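Local structure of kinectin 1 (Kinesin receptor) (Legionella pneumophila, 4MU6) at residues A[3-14]-A[49-60]; A[32-40]-A[289-299]. The protein is a Legionella effector of undetermined molecular function, probably membrane-anchored in its full-length form, of which this chain is the elongated, largely helical N-terminal domain. All coordinates share one frame; numbering follows the deposited sequence.

Interaction 1. Residues A[3-14]-A[49-60]; sequences MFLANCNIEELV and VTATLLKSRDSD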
loop_
_atom_site.group_PDB
_atom_site.type_symbol
_atom_site.label_atom_id
_atom_site.label_comp_id
_atom_site.label_asym_id
_atom_site.label_seq_id
_atom_site.Cartn_x
_atom_site.Cartn_y
_atom_site.Cartn_z
HETATM N N MSE A 3 15.117 -9.899 -12.664
HETATM C CA MSE A 3 15.749 -9.789 -11.357
HETATM C C MSE A 3 17.250 -10.011 -11.421
HETATM O O MSE A 3 17.738 -10.804 -12.221
HETATM C CB MSE A 3 15.121 -10.801 -10.406
HETATM C CG MSE A 3 13.635 -10.575 -10.240
HETATM SE SE MSE A 3 13.330 -8.818 -9.448
HETATM C CE MSE A 3 14.094 -9.245 -7.732
ATOM N N PHE A 4 17.975 -9.316 -10.554
ATOM C CA PHE A 4 19.423 -9.439 -10.510
ATOM C C PHE A 4 19.923 -10.455 -9.482
ATOM O O PHE A 4 20.659 -11.379 -9.835
ATOM C CB PHE A 4 20.063 -8.078 -10.253
ATOM C CG PHE A 4 20.004 -7.143 -11.431
ATOM C CD1 PHE A 4 20.942 -7.239 -12.459
ATOM C CD2 PHE A 4 19.028 -6.153 -11.507
ATOM C CE1 PHE A 4 20.899 -6.369 -13.547
ATOM C CE2 PHE A 4 18.980 -5.275 -12.586
ATOM C CZ PHE A 4 19.917 -5.382 -13.607
ATOM N N LEU A 5 19.545 -10.282 -8.213
ATOM C CA LEU A 5 20.097 -11.136 -7.160
ATOM C C LEU A 5 19.773 -12.598 -7.426
ATOM O O LEU A 5 20.648 -13.456 -7.350
ATOM C CB LEU A 5 19.584 -10.740 -5.772
ATOM C CG LEU A 5 20.061 -9.441 -5.144
ATOM C CD1 LEU A 5 19.685 -9.422 -3.678
ATOM C CD2 LEU A 5 21.570 -9.245 -5.332
ATOM N N ALA A 6 18.512 -12.859 -7.766
ATOM C CA ALA A 6 18.027 -14.214 -7.989
ATOM C C ALA A 6 18.711 -14.899 -9.157
ATOM O O ALA A 6 18.742 -16.127 -9.224
ATOM C CB ALA A 6 16.519 -14.210 -8.199
ATOM N N ASN A 7 19.256 -14.106 -10.074
ATOM C CA ASN A 7 19.892 -14.646 -11.271
ATOM C C ASN A 7 21.414 -14.513 -11.259
ATOM O O ASN A 7 22.072 -14.721 -12.281
ATOM C CB ASN A 7 19.307 -13.992 -12.523
ATOM C CG ASN A 7 17.861 -14.376 -12.749
ATOM O OD1 ASN A 7 17.535 -15.560 -12.865
ATOM N ND2 ASN A 7 16.976 -13.380 -12.783
ATOM N N CYS A 8 21.969 -14.178 -10.100
ATOM C CA CYS A 8 23.408 -13.985 -9.983
ATOM C C CYS A 8 24.154 -15.312 -9.896
ATOM O O CYS A 8 23.929 -16.105 -8.978
ATOM C CB CYS A 8 23.747 -13.115 -8.768
ATOM S SG CYS A 8 25.492 -12.612 -8.654
ATOM N N ASN A 9 25.024 -15.547 -10.871
ATOM C CA ASN A 9 26.010 -16.619 -10.805
ATOM C C ASN A 9 27.200 -16.055 -10.057
ATOM O O ASN A 9 27.976 -15.307 -10.625
ATOM C CB ASN A 9 26.452 -16.998 -12.214
ATOM C CG ASN A 9 27.347 -18.231 -12.242
ATOM O OD1 ASN A 9 28.247 -18.394 -11.414
ATOM N ND2 ASN A 9 27.093 -19.111 -13.201
ATOM N N ILE A 10 27.343 -16.395 -8.784
ATOM C CA ILE A 10 28.343 -15.726 -7.956
ATOM C C ILE A 10 29.785 -15.981 -8.432
ATOM O O ILE A 10 30.635 -15.092 -8.366
ATOM C CB ILE A 10 28.153 -16.060 -6.453
ATOM C CG1 ILE A 10 28.930 -15.083 -5.570
ATOM C CG2 ILE A 10 28.539 -17.486 -6.166
ATOM C CD1 ILE A 10 28.337 -13.687 -5.568
ATOM N N GLU A 11 30.045 -17.181 -8.943
ATOM C CA GLU A 11 31.379 -17.544 -9.412
ATOM C C GLU A 11 31.760 -16.722 -10.635
ATOM O O GLU A 11 32.877 -16.208 -10.743
ATOM C CB GLU A 11 31.441 -19.036 -9.744
ATOM C CG GLU A 11 32.808 -19.506 -10.180
ATOM C CD GLU A 11 32.913 -21.024 -10.264
ATOM O OE1 GLU A 11 32.364 -21.720 -9.374
ATOM O OE2 GLU A 11 33.547 -21.518 -11.223
ATOM N N GLU A 12 30.820 -16.595 -11.558
ATOM C CA GLU A 12 31.047 -15.820 -12.769
ATOM C C GLU A 12 31.226 -14.325 -12.464
ATOM O O GLU A 12 31.979 -13.631 -13.145
ATOM C CB GLU A 12 29.882 -16.044 -13.721
ATOM C CG GLU A 12 30.082 -15.526 -15.112
ATOM C CD GLU A 12 28.883 -15.821 -15.984
ATOM O OE1 GLU A 12 28.134 -16.765 -15.650
ATOM O OE2 GLU A 12 28.678 -15.105 -16.988
ATOM N N LEU A 13 30.545 -13.830 -11.435
ATOM C CA LEU A 13 30.684 -12.419 -11.068
ATOM C C LEU A 13 32.072 -12.132 -10.502
ATOM O O LEU A 13 32.743 -11.184 -10.916
ATOM C CB LEU A 13 29.609 -11.994 -10.065
ATOM C CG LEU A 13 29.688 -10.539 -9.581
ATOM C CD1 LEU A 13 29.548 -9.592 -10.742
ATOM C CD2 LEU A 13 28.613 -10.252 -8.556
ATOM N N VAL A 14 32.500 -12.956 -9.552
ATOM C CA VAL A 14 33.811 -12.779 -8.937
ATOM C C VAL A 14 34.910 -12.885 -9.993
ATOM O O VAL A 14 35.859 -12.095 -9.999
ATOM C CB VAL A 14 34.031 -13.793 -7.798
ATOM C CG1 VAL A 14 35.395 -13.604 -7.151
ATOM C CG2 VAL A 14 32.915 -13.641 -6.750
ATOM N N VAL A 49 33.095 -6.372 -6.160
ATOM C CA VAL A 49 32.007 -7.356 -6.201
ATOM C C VAL A 49 30.881 -6.920 -5.248
ATOM O O VAL A 49 29.704 -6.957 -5.600
ATOM C CB VAL A 49 32.485 -8.752 -5.788
ATOM C CG1 VAL A 49 31.291 -9.723 -5.638
ATOM C CG2 VAL A 49 33.500 -9.281 -6.788
ATOM N N THR A 50 31.261 -6.492 -4.047
ATOM C CA THR A 50 30.294 -6.062 -3.045
ATOM C C THR A 50 29.454 -4.867 -3.516
ATOM O O THR A 50 28.253 -4.842 -3.268
ATOM C CB THR A 50 30.966 -5.777 -1.673
ATOM O OG1 THR A 50 31.568 -6.983 -1.177
ATOM C CG2 THR A 50 29.946 -5.268 -0.633
ATOM N N ALA A 51 30.069 -3.906 -4.212
ATOM C CA ALA A 51 29.332 -2.739 -4.725
ATOM C C ALA A 51 28.342 -3.157 -5.805
ATOM O O ALA A 51 27.187 -2.702 -5.813
ATOM C CB ALA A 51 30.294 -1.620 -5.250
ATOM N N THR A 52 28.789 -4.034 -6.705
ATOM C CA THR A 52 27.896 -4.611 -7.709
ATOM C C THR A 52 26.698 -5.319 -7.068
ATOM O O THR A 52 25.563 -5.174 -7.523
ATOM C CB THR A 52 28.625 -5.605 -8.619
ATOM O OG1 THR A 52 29.556 -4.901 -9.452
ATOM C CG2 THR A 52 27.623 -6.371 -9.501
ATOM N N LEU A 53 26.938 -6.098 -6.022
ATOM C CA LEU A 53 25.824 -6.819 -5.390
ATOM C C LEU A 53 24.831 -5.869 -4.719
ATOM O O LEU A 53 23.612 -6.090 -4.762
ATOM C CB LEU A 53 26.331 -7.877 -4.405
ATOM C CG LEU A 53 26.941 -9.098 -5.102
ATOM C CD1 LEU A 53 27.743 -9.937 -4.135
ATOM C CD2 LEU A 53 25.828 -9.922 -5.730
ATOM N N LEU A 54 25.349 -4.805 -4.119
ATOM C CA LEU A 54 24.492 -3.841 -3.435
ATOM C C LEU A 54 23.625 -3.085 -4.427
ATOM O O LEU A 54 22.431 -2.845 -4.156
ATOM C CB LEU A 54 25.326 -2.863 -2.612
ATOM C CG LEU A 54 26.001 -3.507 -1.409
ATOM C CD1 LEU A 54 27.031 -2.558 -0.859
ATOM C CD2 LEU A 54 24.963 -3.879 -0.345
ATOM N N LYS A 55 24.228 -2.706 -5.559
ATOM C CA LYS A 55 23.494 -2.035 -6.623
ATOM C C LYS A 55 22.402 -2.935 -7.165
ATOM O O LYS A 55 21.286 -2.479 -7.407
ATOM C CB LYS A 55 24.403 -1.604 -7.756
ATOM C CG LYS A 55 25.227 -0.344 -7.492
ATOM C CD LYS A 55 26.291 -0.151 -8.588
ATOM C CE LYS A 55 27.146 1.106 -8.379
ATOM N NZ LYS A 55 28.185 0.978 -7.317
ATOM N N SER A 56 22.736 -4.206 -7.358
ATOM C CA SER A 56 21.772 -5.218 -7.792
ATOM C C SER A 56 20.624 -5.394 -6.789
ATOM O O SER A 56 19.454 -5.496 -7.175
ATOM C CB SER A 56 22.480 -6.560 -7.997
ATOM O OG SER A 56 23.318 -6.514 -9.134
ATOM N N ARG A 57 20.976 -5.456 -5.506
ATOM C CA ARG A 57 19.988 -5.568 -4.456
ATOM C C ARG A 57 19.093 -4.343 -4.483
ATOM O O ARG A 57 17.870 -4.447 -4.391
ATOM C CB ARG A 57 20.646 -5.648 -3.082
ATOM C CG ARG A 57 19.607 -5.720 -1.942
ATOM C CD ARG A 57 20.210 -5.200 -0.664
ATOM N NE ARG A 57 20.579 -3.796 -0.822
ATOM C CZ ARG A 57 21.376 -3.126 0.002
ATOM N NH1 ARG A 57 21.922 -3.732 1.045
ATOM N NH2 ARG A 57 21.630 -1.843 -0.229
ATOM N N ASP A 58 19.712 -3.173 -4.619
ATOM C CA ASP A 58 18.943 -1.936 -4.645
ATOM C C ASP A 58 17.970 -1.935 -5.814
ATOM O O ASP A 58 16.820 -1.508 -5.668
ATOM C CB ASP A 58 19.863 -0.715 -4.668
ATOM C CG ASP A 58 20.440 -0.413 -3.303
ATOM O OD1 ASP A 58 20.205 -1.224 -2.373
ATOM O OD2 ASP A 58 21.116 0.629 -3.154
ATOM N N SER A 59 18.415 -2.447 -6.959
ATOM C CA SER A 59 17.548 -2.500 -8.134
ATOM C C SER A 59 16.346 -3.438 -7.924
ATOM O O SER A 59 15.205 -3.098 -8.266
ATOM C CB SER A 59 18.325 -2.904 -9.387
ATOM O OG SER A 59 17.415 -3.082 -10.471
ATOM N N ASP A 60 16.609 -4.611 -7.358
ATOM C CA ASP A 60 15.550 -5.559 -7.028
ATOM C C ASP A 60 14.531 -4.930 -6.071
ATOM O O ASP A 60 13.335 -5.005 -6.307
ATOM C CB ASP A 60 16.141 -6.835 -6.425
ATOM C CG ASP A 60 16.967 -7.634 -7.434
ATOM O OD1 ASP A 60 17.045 -7.231 -8.621
ATOM O OD2 ASP A 60 17.526 -8.681 -7.041
#
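The carboxylate of Asp60 takes two consecutive backbone N-H groups of the N-terminal arm, one on each oxygen. Phe4 N donates to Asp60 OD1 over 3.0 Å, nearly straight and 15° out of the carboxylate plane on the syn side, and Leu5 N reaches the syn lone pair of Asp60 OD2 over 2.8 Å. This grip fixes the carboxylate's rotation and ties the turn at residues 4-6 to helix 49-60. Selenomethionine Met3, bent at chi2 and chi3, brings CE to 3.3 Å from Asp60 CG.

The Phe4 side chain projects across the helix, with Asp60 OD1 at the ring edge, near its plane. Its CB rests on Ser56 CB, and CE2 comes to 3.4 Å from Ser59 OG. Ser56 OG bonds back to Thr52 O.

Leu5 packs its aliphatic CD2 on the helix backbone, at Leu53 O and Arg57 N, and CD1 lies 3.9 Å from Arg57 CB. Among apolar side chains, Leu53 CD2 meets Cys8 SG and Leu13 CD2, while Leu53 CD1 touches Ile10 CD1 at about a right angle. With CG anti to its backbone N (chi1 178°), Leu13 sends CD1 tip to tip onto Thr52 CG2, 4.0 Å away, and CD2 past Val49 CG1.

Asn9 N-caps helix 10-22 through Glu12 N. This is plain structural packing: a helix carboxylate pins the non-helical arm, and leucine and valine seat the start of helix 10-22 on long helix 43-105, segments 10-14 and 49-60 running at 128°. Helix 227-273 packs against both: Ala255 touches Ile10 and Val14, Ile252 touches Leu53.

Interaction 2. Residues A[32-40]-A[289-299]; sequences LKDLILSKA and VIKYIKQHLEF
Ile36 is the knob of this contact, pushing into the hollow formed by Leu286, Val289, Ile290 and Ile293 on the facing helix, knobs-into-holes packing in a parallel pair. Its two branches divide the work. CG2, anti to the backbone N while CG1 lies beside it (chi1 -61°), sits between Val289 CG1 at 3.7 Å and Ile293 CG1 at 3.9 Å. The longer branch carries CD1 across Ile290 at about a right angle, 3.6 Å from Ile290 CG1.

Val289 is the answering bump. Its CG1 wedges between Ile36 CG2 and Leu37 CD2, the latter also 3.7 Å away, and its CG2 meets the aliphatic stem of Lys33 more loosely. No hydrogen bond joins the two segments, so matching of shape carries the helical part of the contact.

Past the end of helix 29-38, Lys39 takes positive phi and runs past Ile293 in the opposite direction, its CG 3.9 Å from Ile293 CD1, bent at chi3 so that NZ turns toward Phe299. There NZ lies over one ring face but off-centre near CG, 3.5 Å from the centroid and 34° off the normal. This cation-pi contact is doubtful: NZ is only 3.0 Å from Phe299 CG, and Phe299 is the last modelled residue and poorly ordered.

Segments 32-38 and 289-294 run almost exactly parallel, 2° between directions and 9.7 Å apart. Helix 227-273 lines the interface, with Leu267 against Ile36 and Ile290, Leu271 against Ile290, and Tyr260 both touching Ile293 and hydrogen-bonded through its hydroxyl to Ile36 O.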
loop_
_atom_site.group_PDB
_atom_site.type_symbol
_atom_site.label_atom_id
_atom_site.label_comp_id
_atom_site.label_asym_id
_atom_site.label_seq_id
_atom_site.Cartn_x
_atom_site.Cartn_y
_atom_site.Cartn_z
ATOM N N LEU A 32 51.755 -8.293 -5.343
ATOM C CA LEU A 32 51.175 -9.591 -5.639
ATOM C C LEU A 32 51.597 -10.633 -4.606
ATOM O O LEU A 32 50.775 -11.448 -4.174
ATOM C CB LEU A 32 51.516 -10.015 -7.067
ATOM C CG LEU A 32 50.710 -9.205 -8.090
ATOM C CD1 LEU A 32 51.224 -9.414 -9.502
ATOM C CD2 LEU A 32 49.234 -9.570 -8.002
ATOM N N LYS A 33 52.855 -10.565 -4.178
ATOM C CA LYS A 33 53.383 -11.460 -3.152
ATOM C C LYS A 33 52.550 -11.429 -1.864
ATOM O O LYS A 33 52.220 -12.472 -1.299
ATOM C CB LYS A 33 54.836 -11.102 -2.839
ATOM C CG LYS A 33 55.578 -12.152 -2.030
ATOM C CD LYS A 33 56.655 -11.507 -1.182
ATOM C CE LYS A 33 56.027 -10.493 -0.243
ATOM N NZ LYS A 33 57.026 -9.680 0.495
ATOM N N ASP A 34 52.203 -10.236 -1.394
ATOM C CA ASP A 34 51.409 -10.137 -0.167
ATOM C C ASP A 34 49.989 -10.658 -0.378
ATOM O O ASP A 34 49.418 -11.321 0.495
ATOM C CB ASP A 34 51.395 -8.699 0.375
ATOM C CG ASP A 34 52.649 -8.366 1.174
ATOM O OD1 ASP A 34 53.230 -9.294 1.783
ATOM O OD2 ASP A 34 53.071 -7.192 1.183
ATOM N N LEU A 35 49.425 -10.380 -1.545
ATOM C CA LEU A 35 48.084 -10.865 -1.819
ATOM C C LEU A 35 48.064 -12.395 -1.816
ATOM O O LEU A 35 47.156 -12.992 -1.247
ATOM C CB LEU A 35 47.521 -10.277 -3.121
ATOM C CG LEU A 35 47.209 -8.773 -3.088
ATOM C CD1 LEU A 35 46.857 -8.285 -4.467
ATOM C CD2 LEU A 35 46.059 -8.448 -2.122
ATOM N N ILE A 36 49.070 -13.029 -2.419
ATOM C CA ILE A 36 49.155 -14.490 -2.395
ATOM C C ILE A 36 49.298 -15.019 -0.970
ATOM O O ILE A 36 48.581 -15.920 -0.553
ATOM C CB ILE A 36 50.338 -14.997 -3.212
ATOM C CG1 ILE A 36 50.176 -14.569 -4.664
ATOM C CG2 ILE A 36 50.421 -16.511 -3.113
ATOM C CD1 ILE A 36 51.438 -14.716 -5.483
ATOM N N LEU A 37 50.241 -14.444 -0.233
ATOM C CA LEU A 37 50.480 -14.801 1.154
ATOM C C LEU A 37 49.256 -14.648 2.060
ATOM O O LEU A 37 49.109 -15.371 3.043
ATOM C CB LEU A 37 51.631 -13.963 1.706
ATOM C CG LEU A 37 52.995 -14.401 1.197
ATOM C CD1 LEU A 37 54.073 -13.500 1.758
ATOM C CD2 LEU A 37 53.231 -15.846 1.600
ATOM N N SER A 38 48.374 -13.715 1.726
ATOM C CA SER A 38 47.264 -13.375 2.606
ATOM C C SER A 38 46.248 -14.500 2.817
ATOM O O SER A 38 45.585 -14.526 3.844
ATOM C CB SER A 38 46.540 -12.115 2.112
ATOM O OG SER A 38 45.688 -12.387 1.005
ATOM N N LYS A 39 46.131 -15.414 1.849
ATOM C CA LYS A 39 45.051 -16.409 1.845
ATOM C C LYS A 39 43.693 -15.816 2.264
ATOM O O LYS A 39 42.954 -16.408 3.047
ATOM C CB LYS A 39 45.413 -17.605 2.729
ATOM C CG LYS A 39 46.741 -18.239 2.349
ATOM C CD LYS A 39 46.868 -19.635 2.912
ATOM C CE LYS A 39 45.781 -20.519 2.360
ATOM N NZ LYS A 39 45.772 -21.770 3.114
ATOM N N ALA A 40 43.381 -14.640 1.735
ATOM C CA ALA A 40 42.179 -13.907 2.112
ATOM C C ALA A 40 41.577 -13.280 0.857
ATOM O O ALA A 40 42.233 -13.242 -0.188
ATOM C CB ALA A 40 42.531 -12.838 3.140
ATOM N N VAL A 289 55.995 -18.688 -4.458
ATOM C CA VAL A 289 55.055 -18.452 -3.369
ATOM C C VAL A 289 53.731 -19.173 -3.636
ATOM O O VAL A 289 53.130 -19.774 -2.731
ATOM C CB VAL A 289 54.792 -16.941 -3.116
ATOM C CG1 VAL A 289 53.882 -16.782 -1.914
ATOM C CG2 VAL A 289 56.081 -16.229 -2.858
ATOM N N ILE A 290 53.300 -19.135 -4.891
ATOM C CA ILE A 290 52.069 -19.799 -5.290
ATOM C C ILE A 290 52.108 -21.307 -5.041
ATOM O O ILE A 290 51.180 -21.878 -4.452
ATOM C CB ILE A 290 51.731 -19.465 -6.754
ATOM C CG1 ILE A 290 51.229 -18.015 -6.838
ATOM C CG2 ILE A 290 50.685 -20.414 -7.310
ATOM C CD1 ILE A 290 51.174 -17.452 -8.246
ATOM N N LYS A 291 53.195 -21.952 -5.450
ATOM C CA LYS A 291 53.298 -23.390 -5.278
ATOM C C LYS A 291 53.393 -23.727 -3.792
ATOM O O LYS A 291 52.973 -24.805 -3.368
ATOM C CB LYS A 291 54.483 -23.968 -6.073
ATOM C CG LYS A 291 55.806 -23.948 -5.358
ATOM C CD LYS A 291 56.925 -24.419 -6.307
ATOM C CE LYS A 291 57.051 -23.459 -7.488
ATOM N NZ LYS A 291 57.925 -24.040 -8.558
ATOM N N TYR A 292 53.920 -22.794 -3.002
ATOM C CA TYR A 292 54.017 -23.005 -1.559
ATOM C C TYR A 292 52.623 -23.084 -0.925
ATOM O O TYR A 292 52.355 -23.973 -0.098
ATOM C CB TYR A 292 54.890 -21.924 -0.930
ATOM C CG TYR A 292 54.773 -21.755 0.570
ATOM C CD1 TYR A 292 55.311 -22.688 1.445
ATOM C CD2 TYR A 292 54.154 -20.631 1.112
ATOM C CE1 TYR A 292 55.219 -22.516 2.832
ATOM C CE2 TYR A 292 54.056 -20.451 2.487
ATOM C CZ TYR A 292 54.589 -21.394 3.347
ATOM O OH TYR A 292 54.486 -21.207 4.722
ATOM N N ILE A 293 51.732 -22.181 -1.334
ATOM C CA ILE A 293 50.340 -22.224 -0.894
ATOM C C ILE A 293 49.658 -23.509 -1.382
ATOM O O ILE A 293 48.957 -24.185 -0.633
ATOM C CB ILE A 293 49.543 -21.024 -1.446
ATOM C CG1 ILE A 293 50.135 -19.694 -0.948
ATOM C CG2 ILE A 293 48.058 -21.163 -1.108
ATOM C CD1 ILE A 293 50.018 -19.472 0.551
ATOM N N LYS A 294 49.875 -23.835 -2.647
ATOM C CA LYS A 294 49.169 -24.929 -3.307
ATOM C C LYS A 294 49.509 -26.317 -2.730
ATOM O O LYS A 294 48.661 -27.214 -2.691
ATOM C CB LYS A 294 49.463 -24.885 -4.811
ATOM C CG LYS A 294 48.285 -25.274 -5.695
ATOM C CD LYS A 294 48.641 -25.236 -7.184
ATOM C CE LYS A 294 47.558 -25.913 -8.015
ATOM N NZ LYS A 294 47.860 -25.922 -9.468
ATOM N N GLN A 295 50.749 -26.484 -2.286
ATOM C CA GLN A 295 51.226 -27.765 -1.787
ATOM C C GLN A 295 51.201 -27.806 -0.266
ATOM O O GLN A 295 51.680 -28.760 0.338
ATOM C CB GLN A 295 52.643 -28.033 -2.298
ATOM C CG GLN A 295 52.738 -28.014 -3.812
ATOM C CD GLN A 295 54.174 -28.072 -4.307
ATOM O OE1 GLN A 295 55.030 -27.299 -3.872
ATOM N NE2 GLN A 295 54.446 -29.005 -5.206
ATOM N N HIS A 296 50.636 -26.764 0.338
ATOM C CA HIS A 296 50.548 -26.616 1.793
ATOM C C HIS A 296 50.002 -27.872 2.476
ATOM O O HIS A 296 49.058 -28.488 1.980
ATOM C CB HIS A 296 49.636 -25.431 2.119
ATOM C CG HIS A 296 50.159 -24.519 3.186
ATOM N ND1 HIS A 296 51.240 -24.841 3.983
ATOM C CD2 HIS A 296 49.747 -23.293 3.587
ATOM C CE1 HIS A 296 51.467 -23.852 4.829
ATOM N NE2 HIS A 296 50.575 -22.900 4.609
ATOM N N LEU A 297 50.612 -28.247 3.602
ATOM C CA LEU A 297 50.172 -29.405 4.390
ATOM C C LEU A 297 48.972 -29.090 5.307
ATOM O O LEU A 297 48.268 -29.995 5.732
ATOM C CB LEU A 297 51.318 -29.961 5.235
ATOM C CG LEU A 297 52.417 -30.815 4.585
ATOM C CD1 LEU A 297 51.843 -31.805 3.581
ATOM C CD2 LEU A 297 53.460 -29.931 3.947
ATOM N N GLU A 298 48.770 -27.816 5.625
ATOM C CA GLU A 298 47.586 -27.381 6.381
ATOM C C GLU A 298 46.427 -26.921 5.485
ATOM O O GLU A 298 45.271 -27.271 5.733
ATOM C CB GLU A 298 47.938 -26.261 7.369
ATOM C CG GLU A 298 48.663 -26.722 8.624
ATOM C CD GLU A 298 48.935 -25.579 9.590
ATOM O OE1 GLU A 298 48.781 -24.405 9.184
ATOM O OE2 GLU A 298 49.300 -25.856 10.753
ATOM N N PHE A 299 46.741 -26.130 4.456
ATOM C CA PHE A 299 45.736 -25.599 3.530
ATOM C C PHE A 299 46.438 -24.981 2.321
ATOM O O PHE A 299 46.254 -25.427 1.186
ATOM C CB PHE A 299 44.850 -24.562 4.246
ATOM C CG PHE A 299 43.731 -23.979 3.395
ATOM C CD1 PHE A 299 43.478 -24.425 2.100
ATOM C CD2 PHE A 299 42.931 -22.967 3.909
ATOM C CE1 PHE A 299 42.462 -23.869 1.344
ATOM C CE2 PHE A 299 41.910 -22.413 3.160
ATOM C CZ PHE A 299 41.675 -22.864 1.878
#

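Overall arrangement
Interactions 1 and 2 lie on the same side of the chain's centre, with centres 28 Å apart and nearest atoms about 10 Å apart, without touching. Their segments alternate along the chain: 3-14, 32-40, 49-60, then 289-299 at the end of the modelled chain. Helices 10-22, 29-38 and 43-105 follow one another, so the start of the chain folds back on the long helix in interaction 1, and the helix in between meets the last helix, 280-294, in interaction 2. Both ends of the modelled chain thus pack in the same half of the elongated domain, interaction 2 farther out, with helix 227-273 common to both.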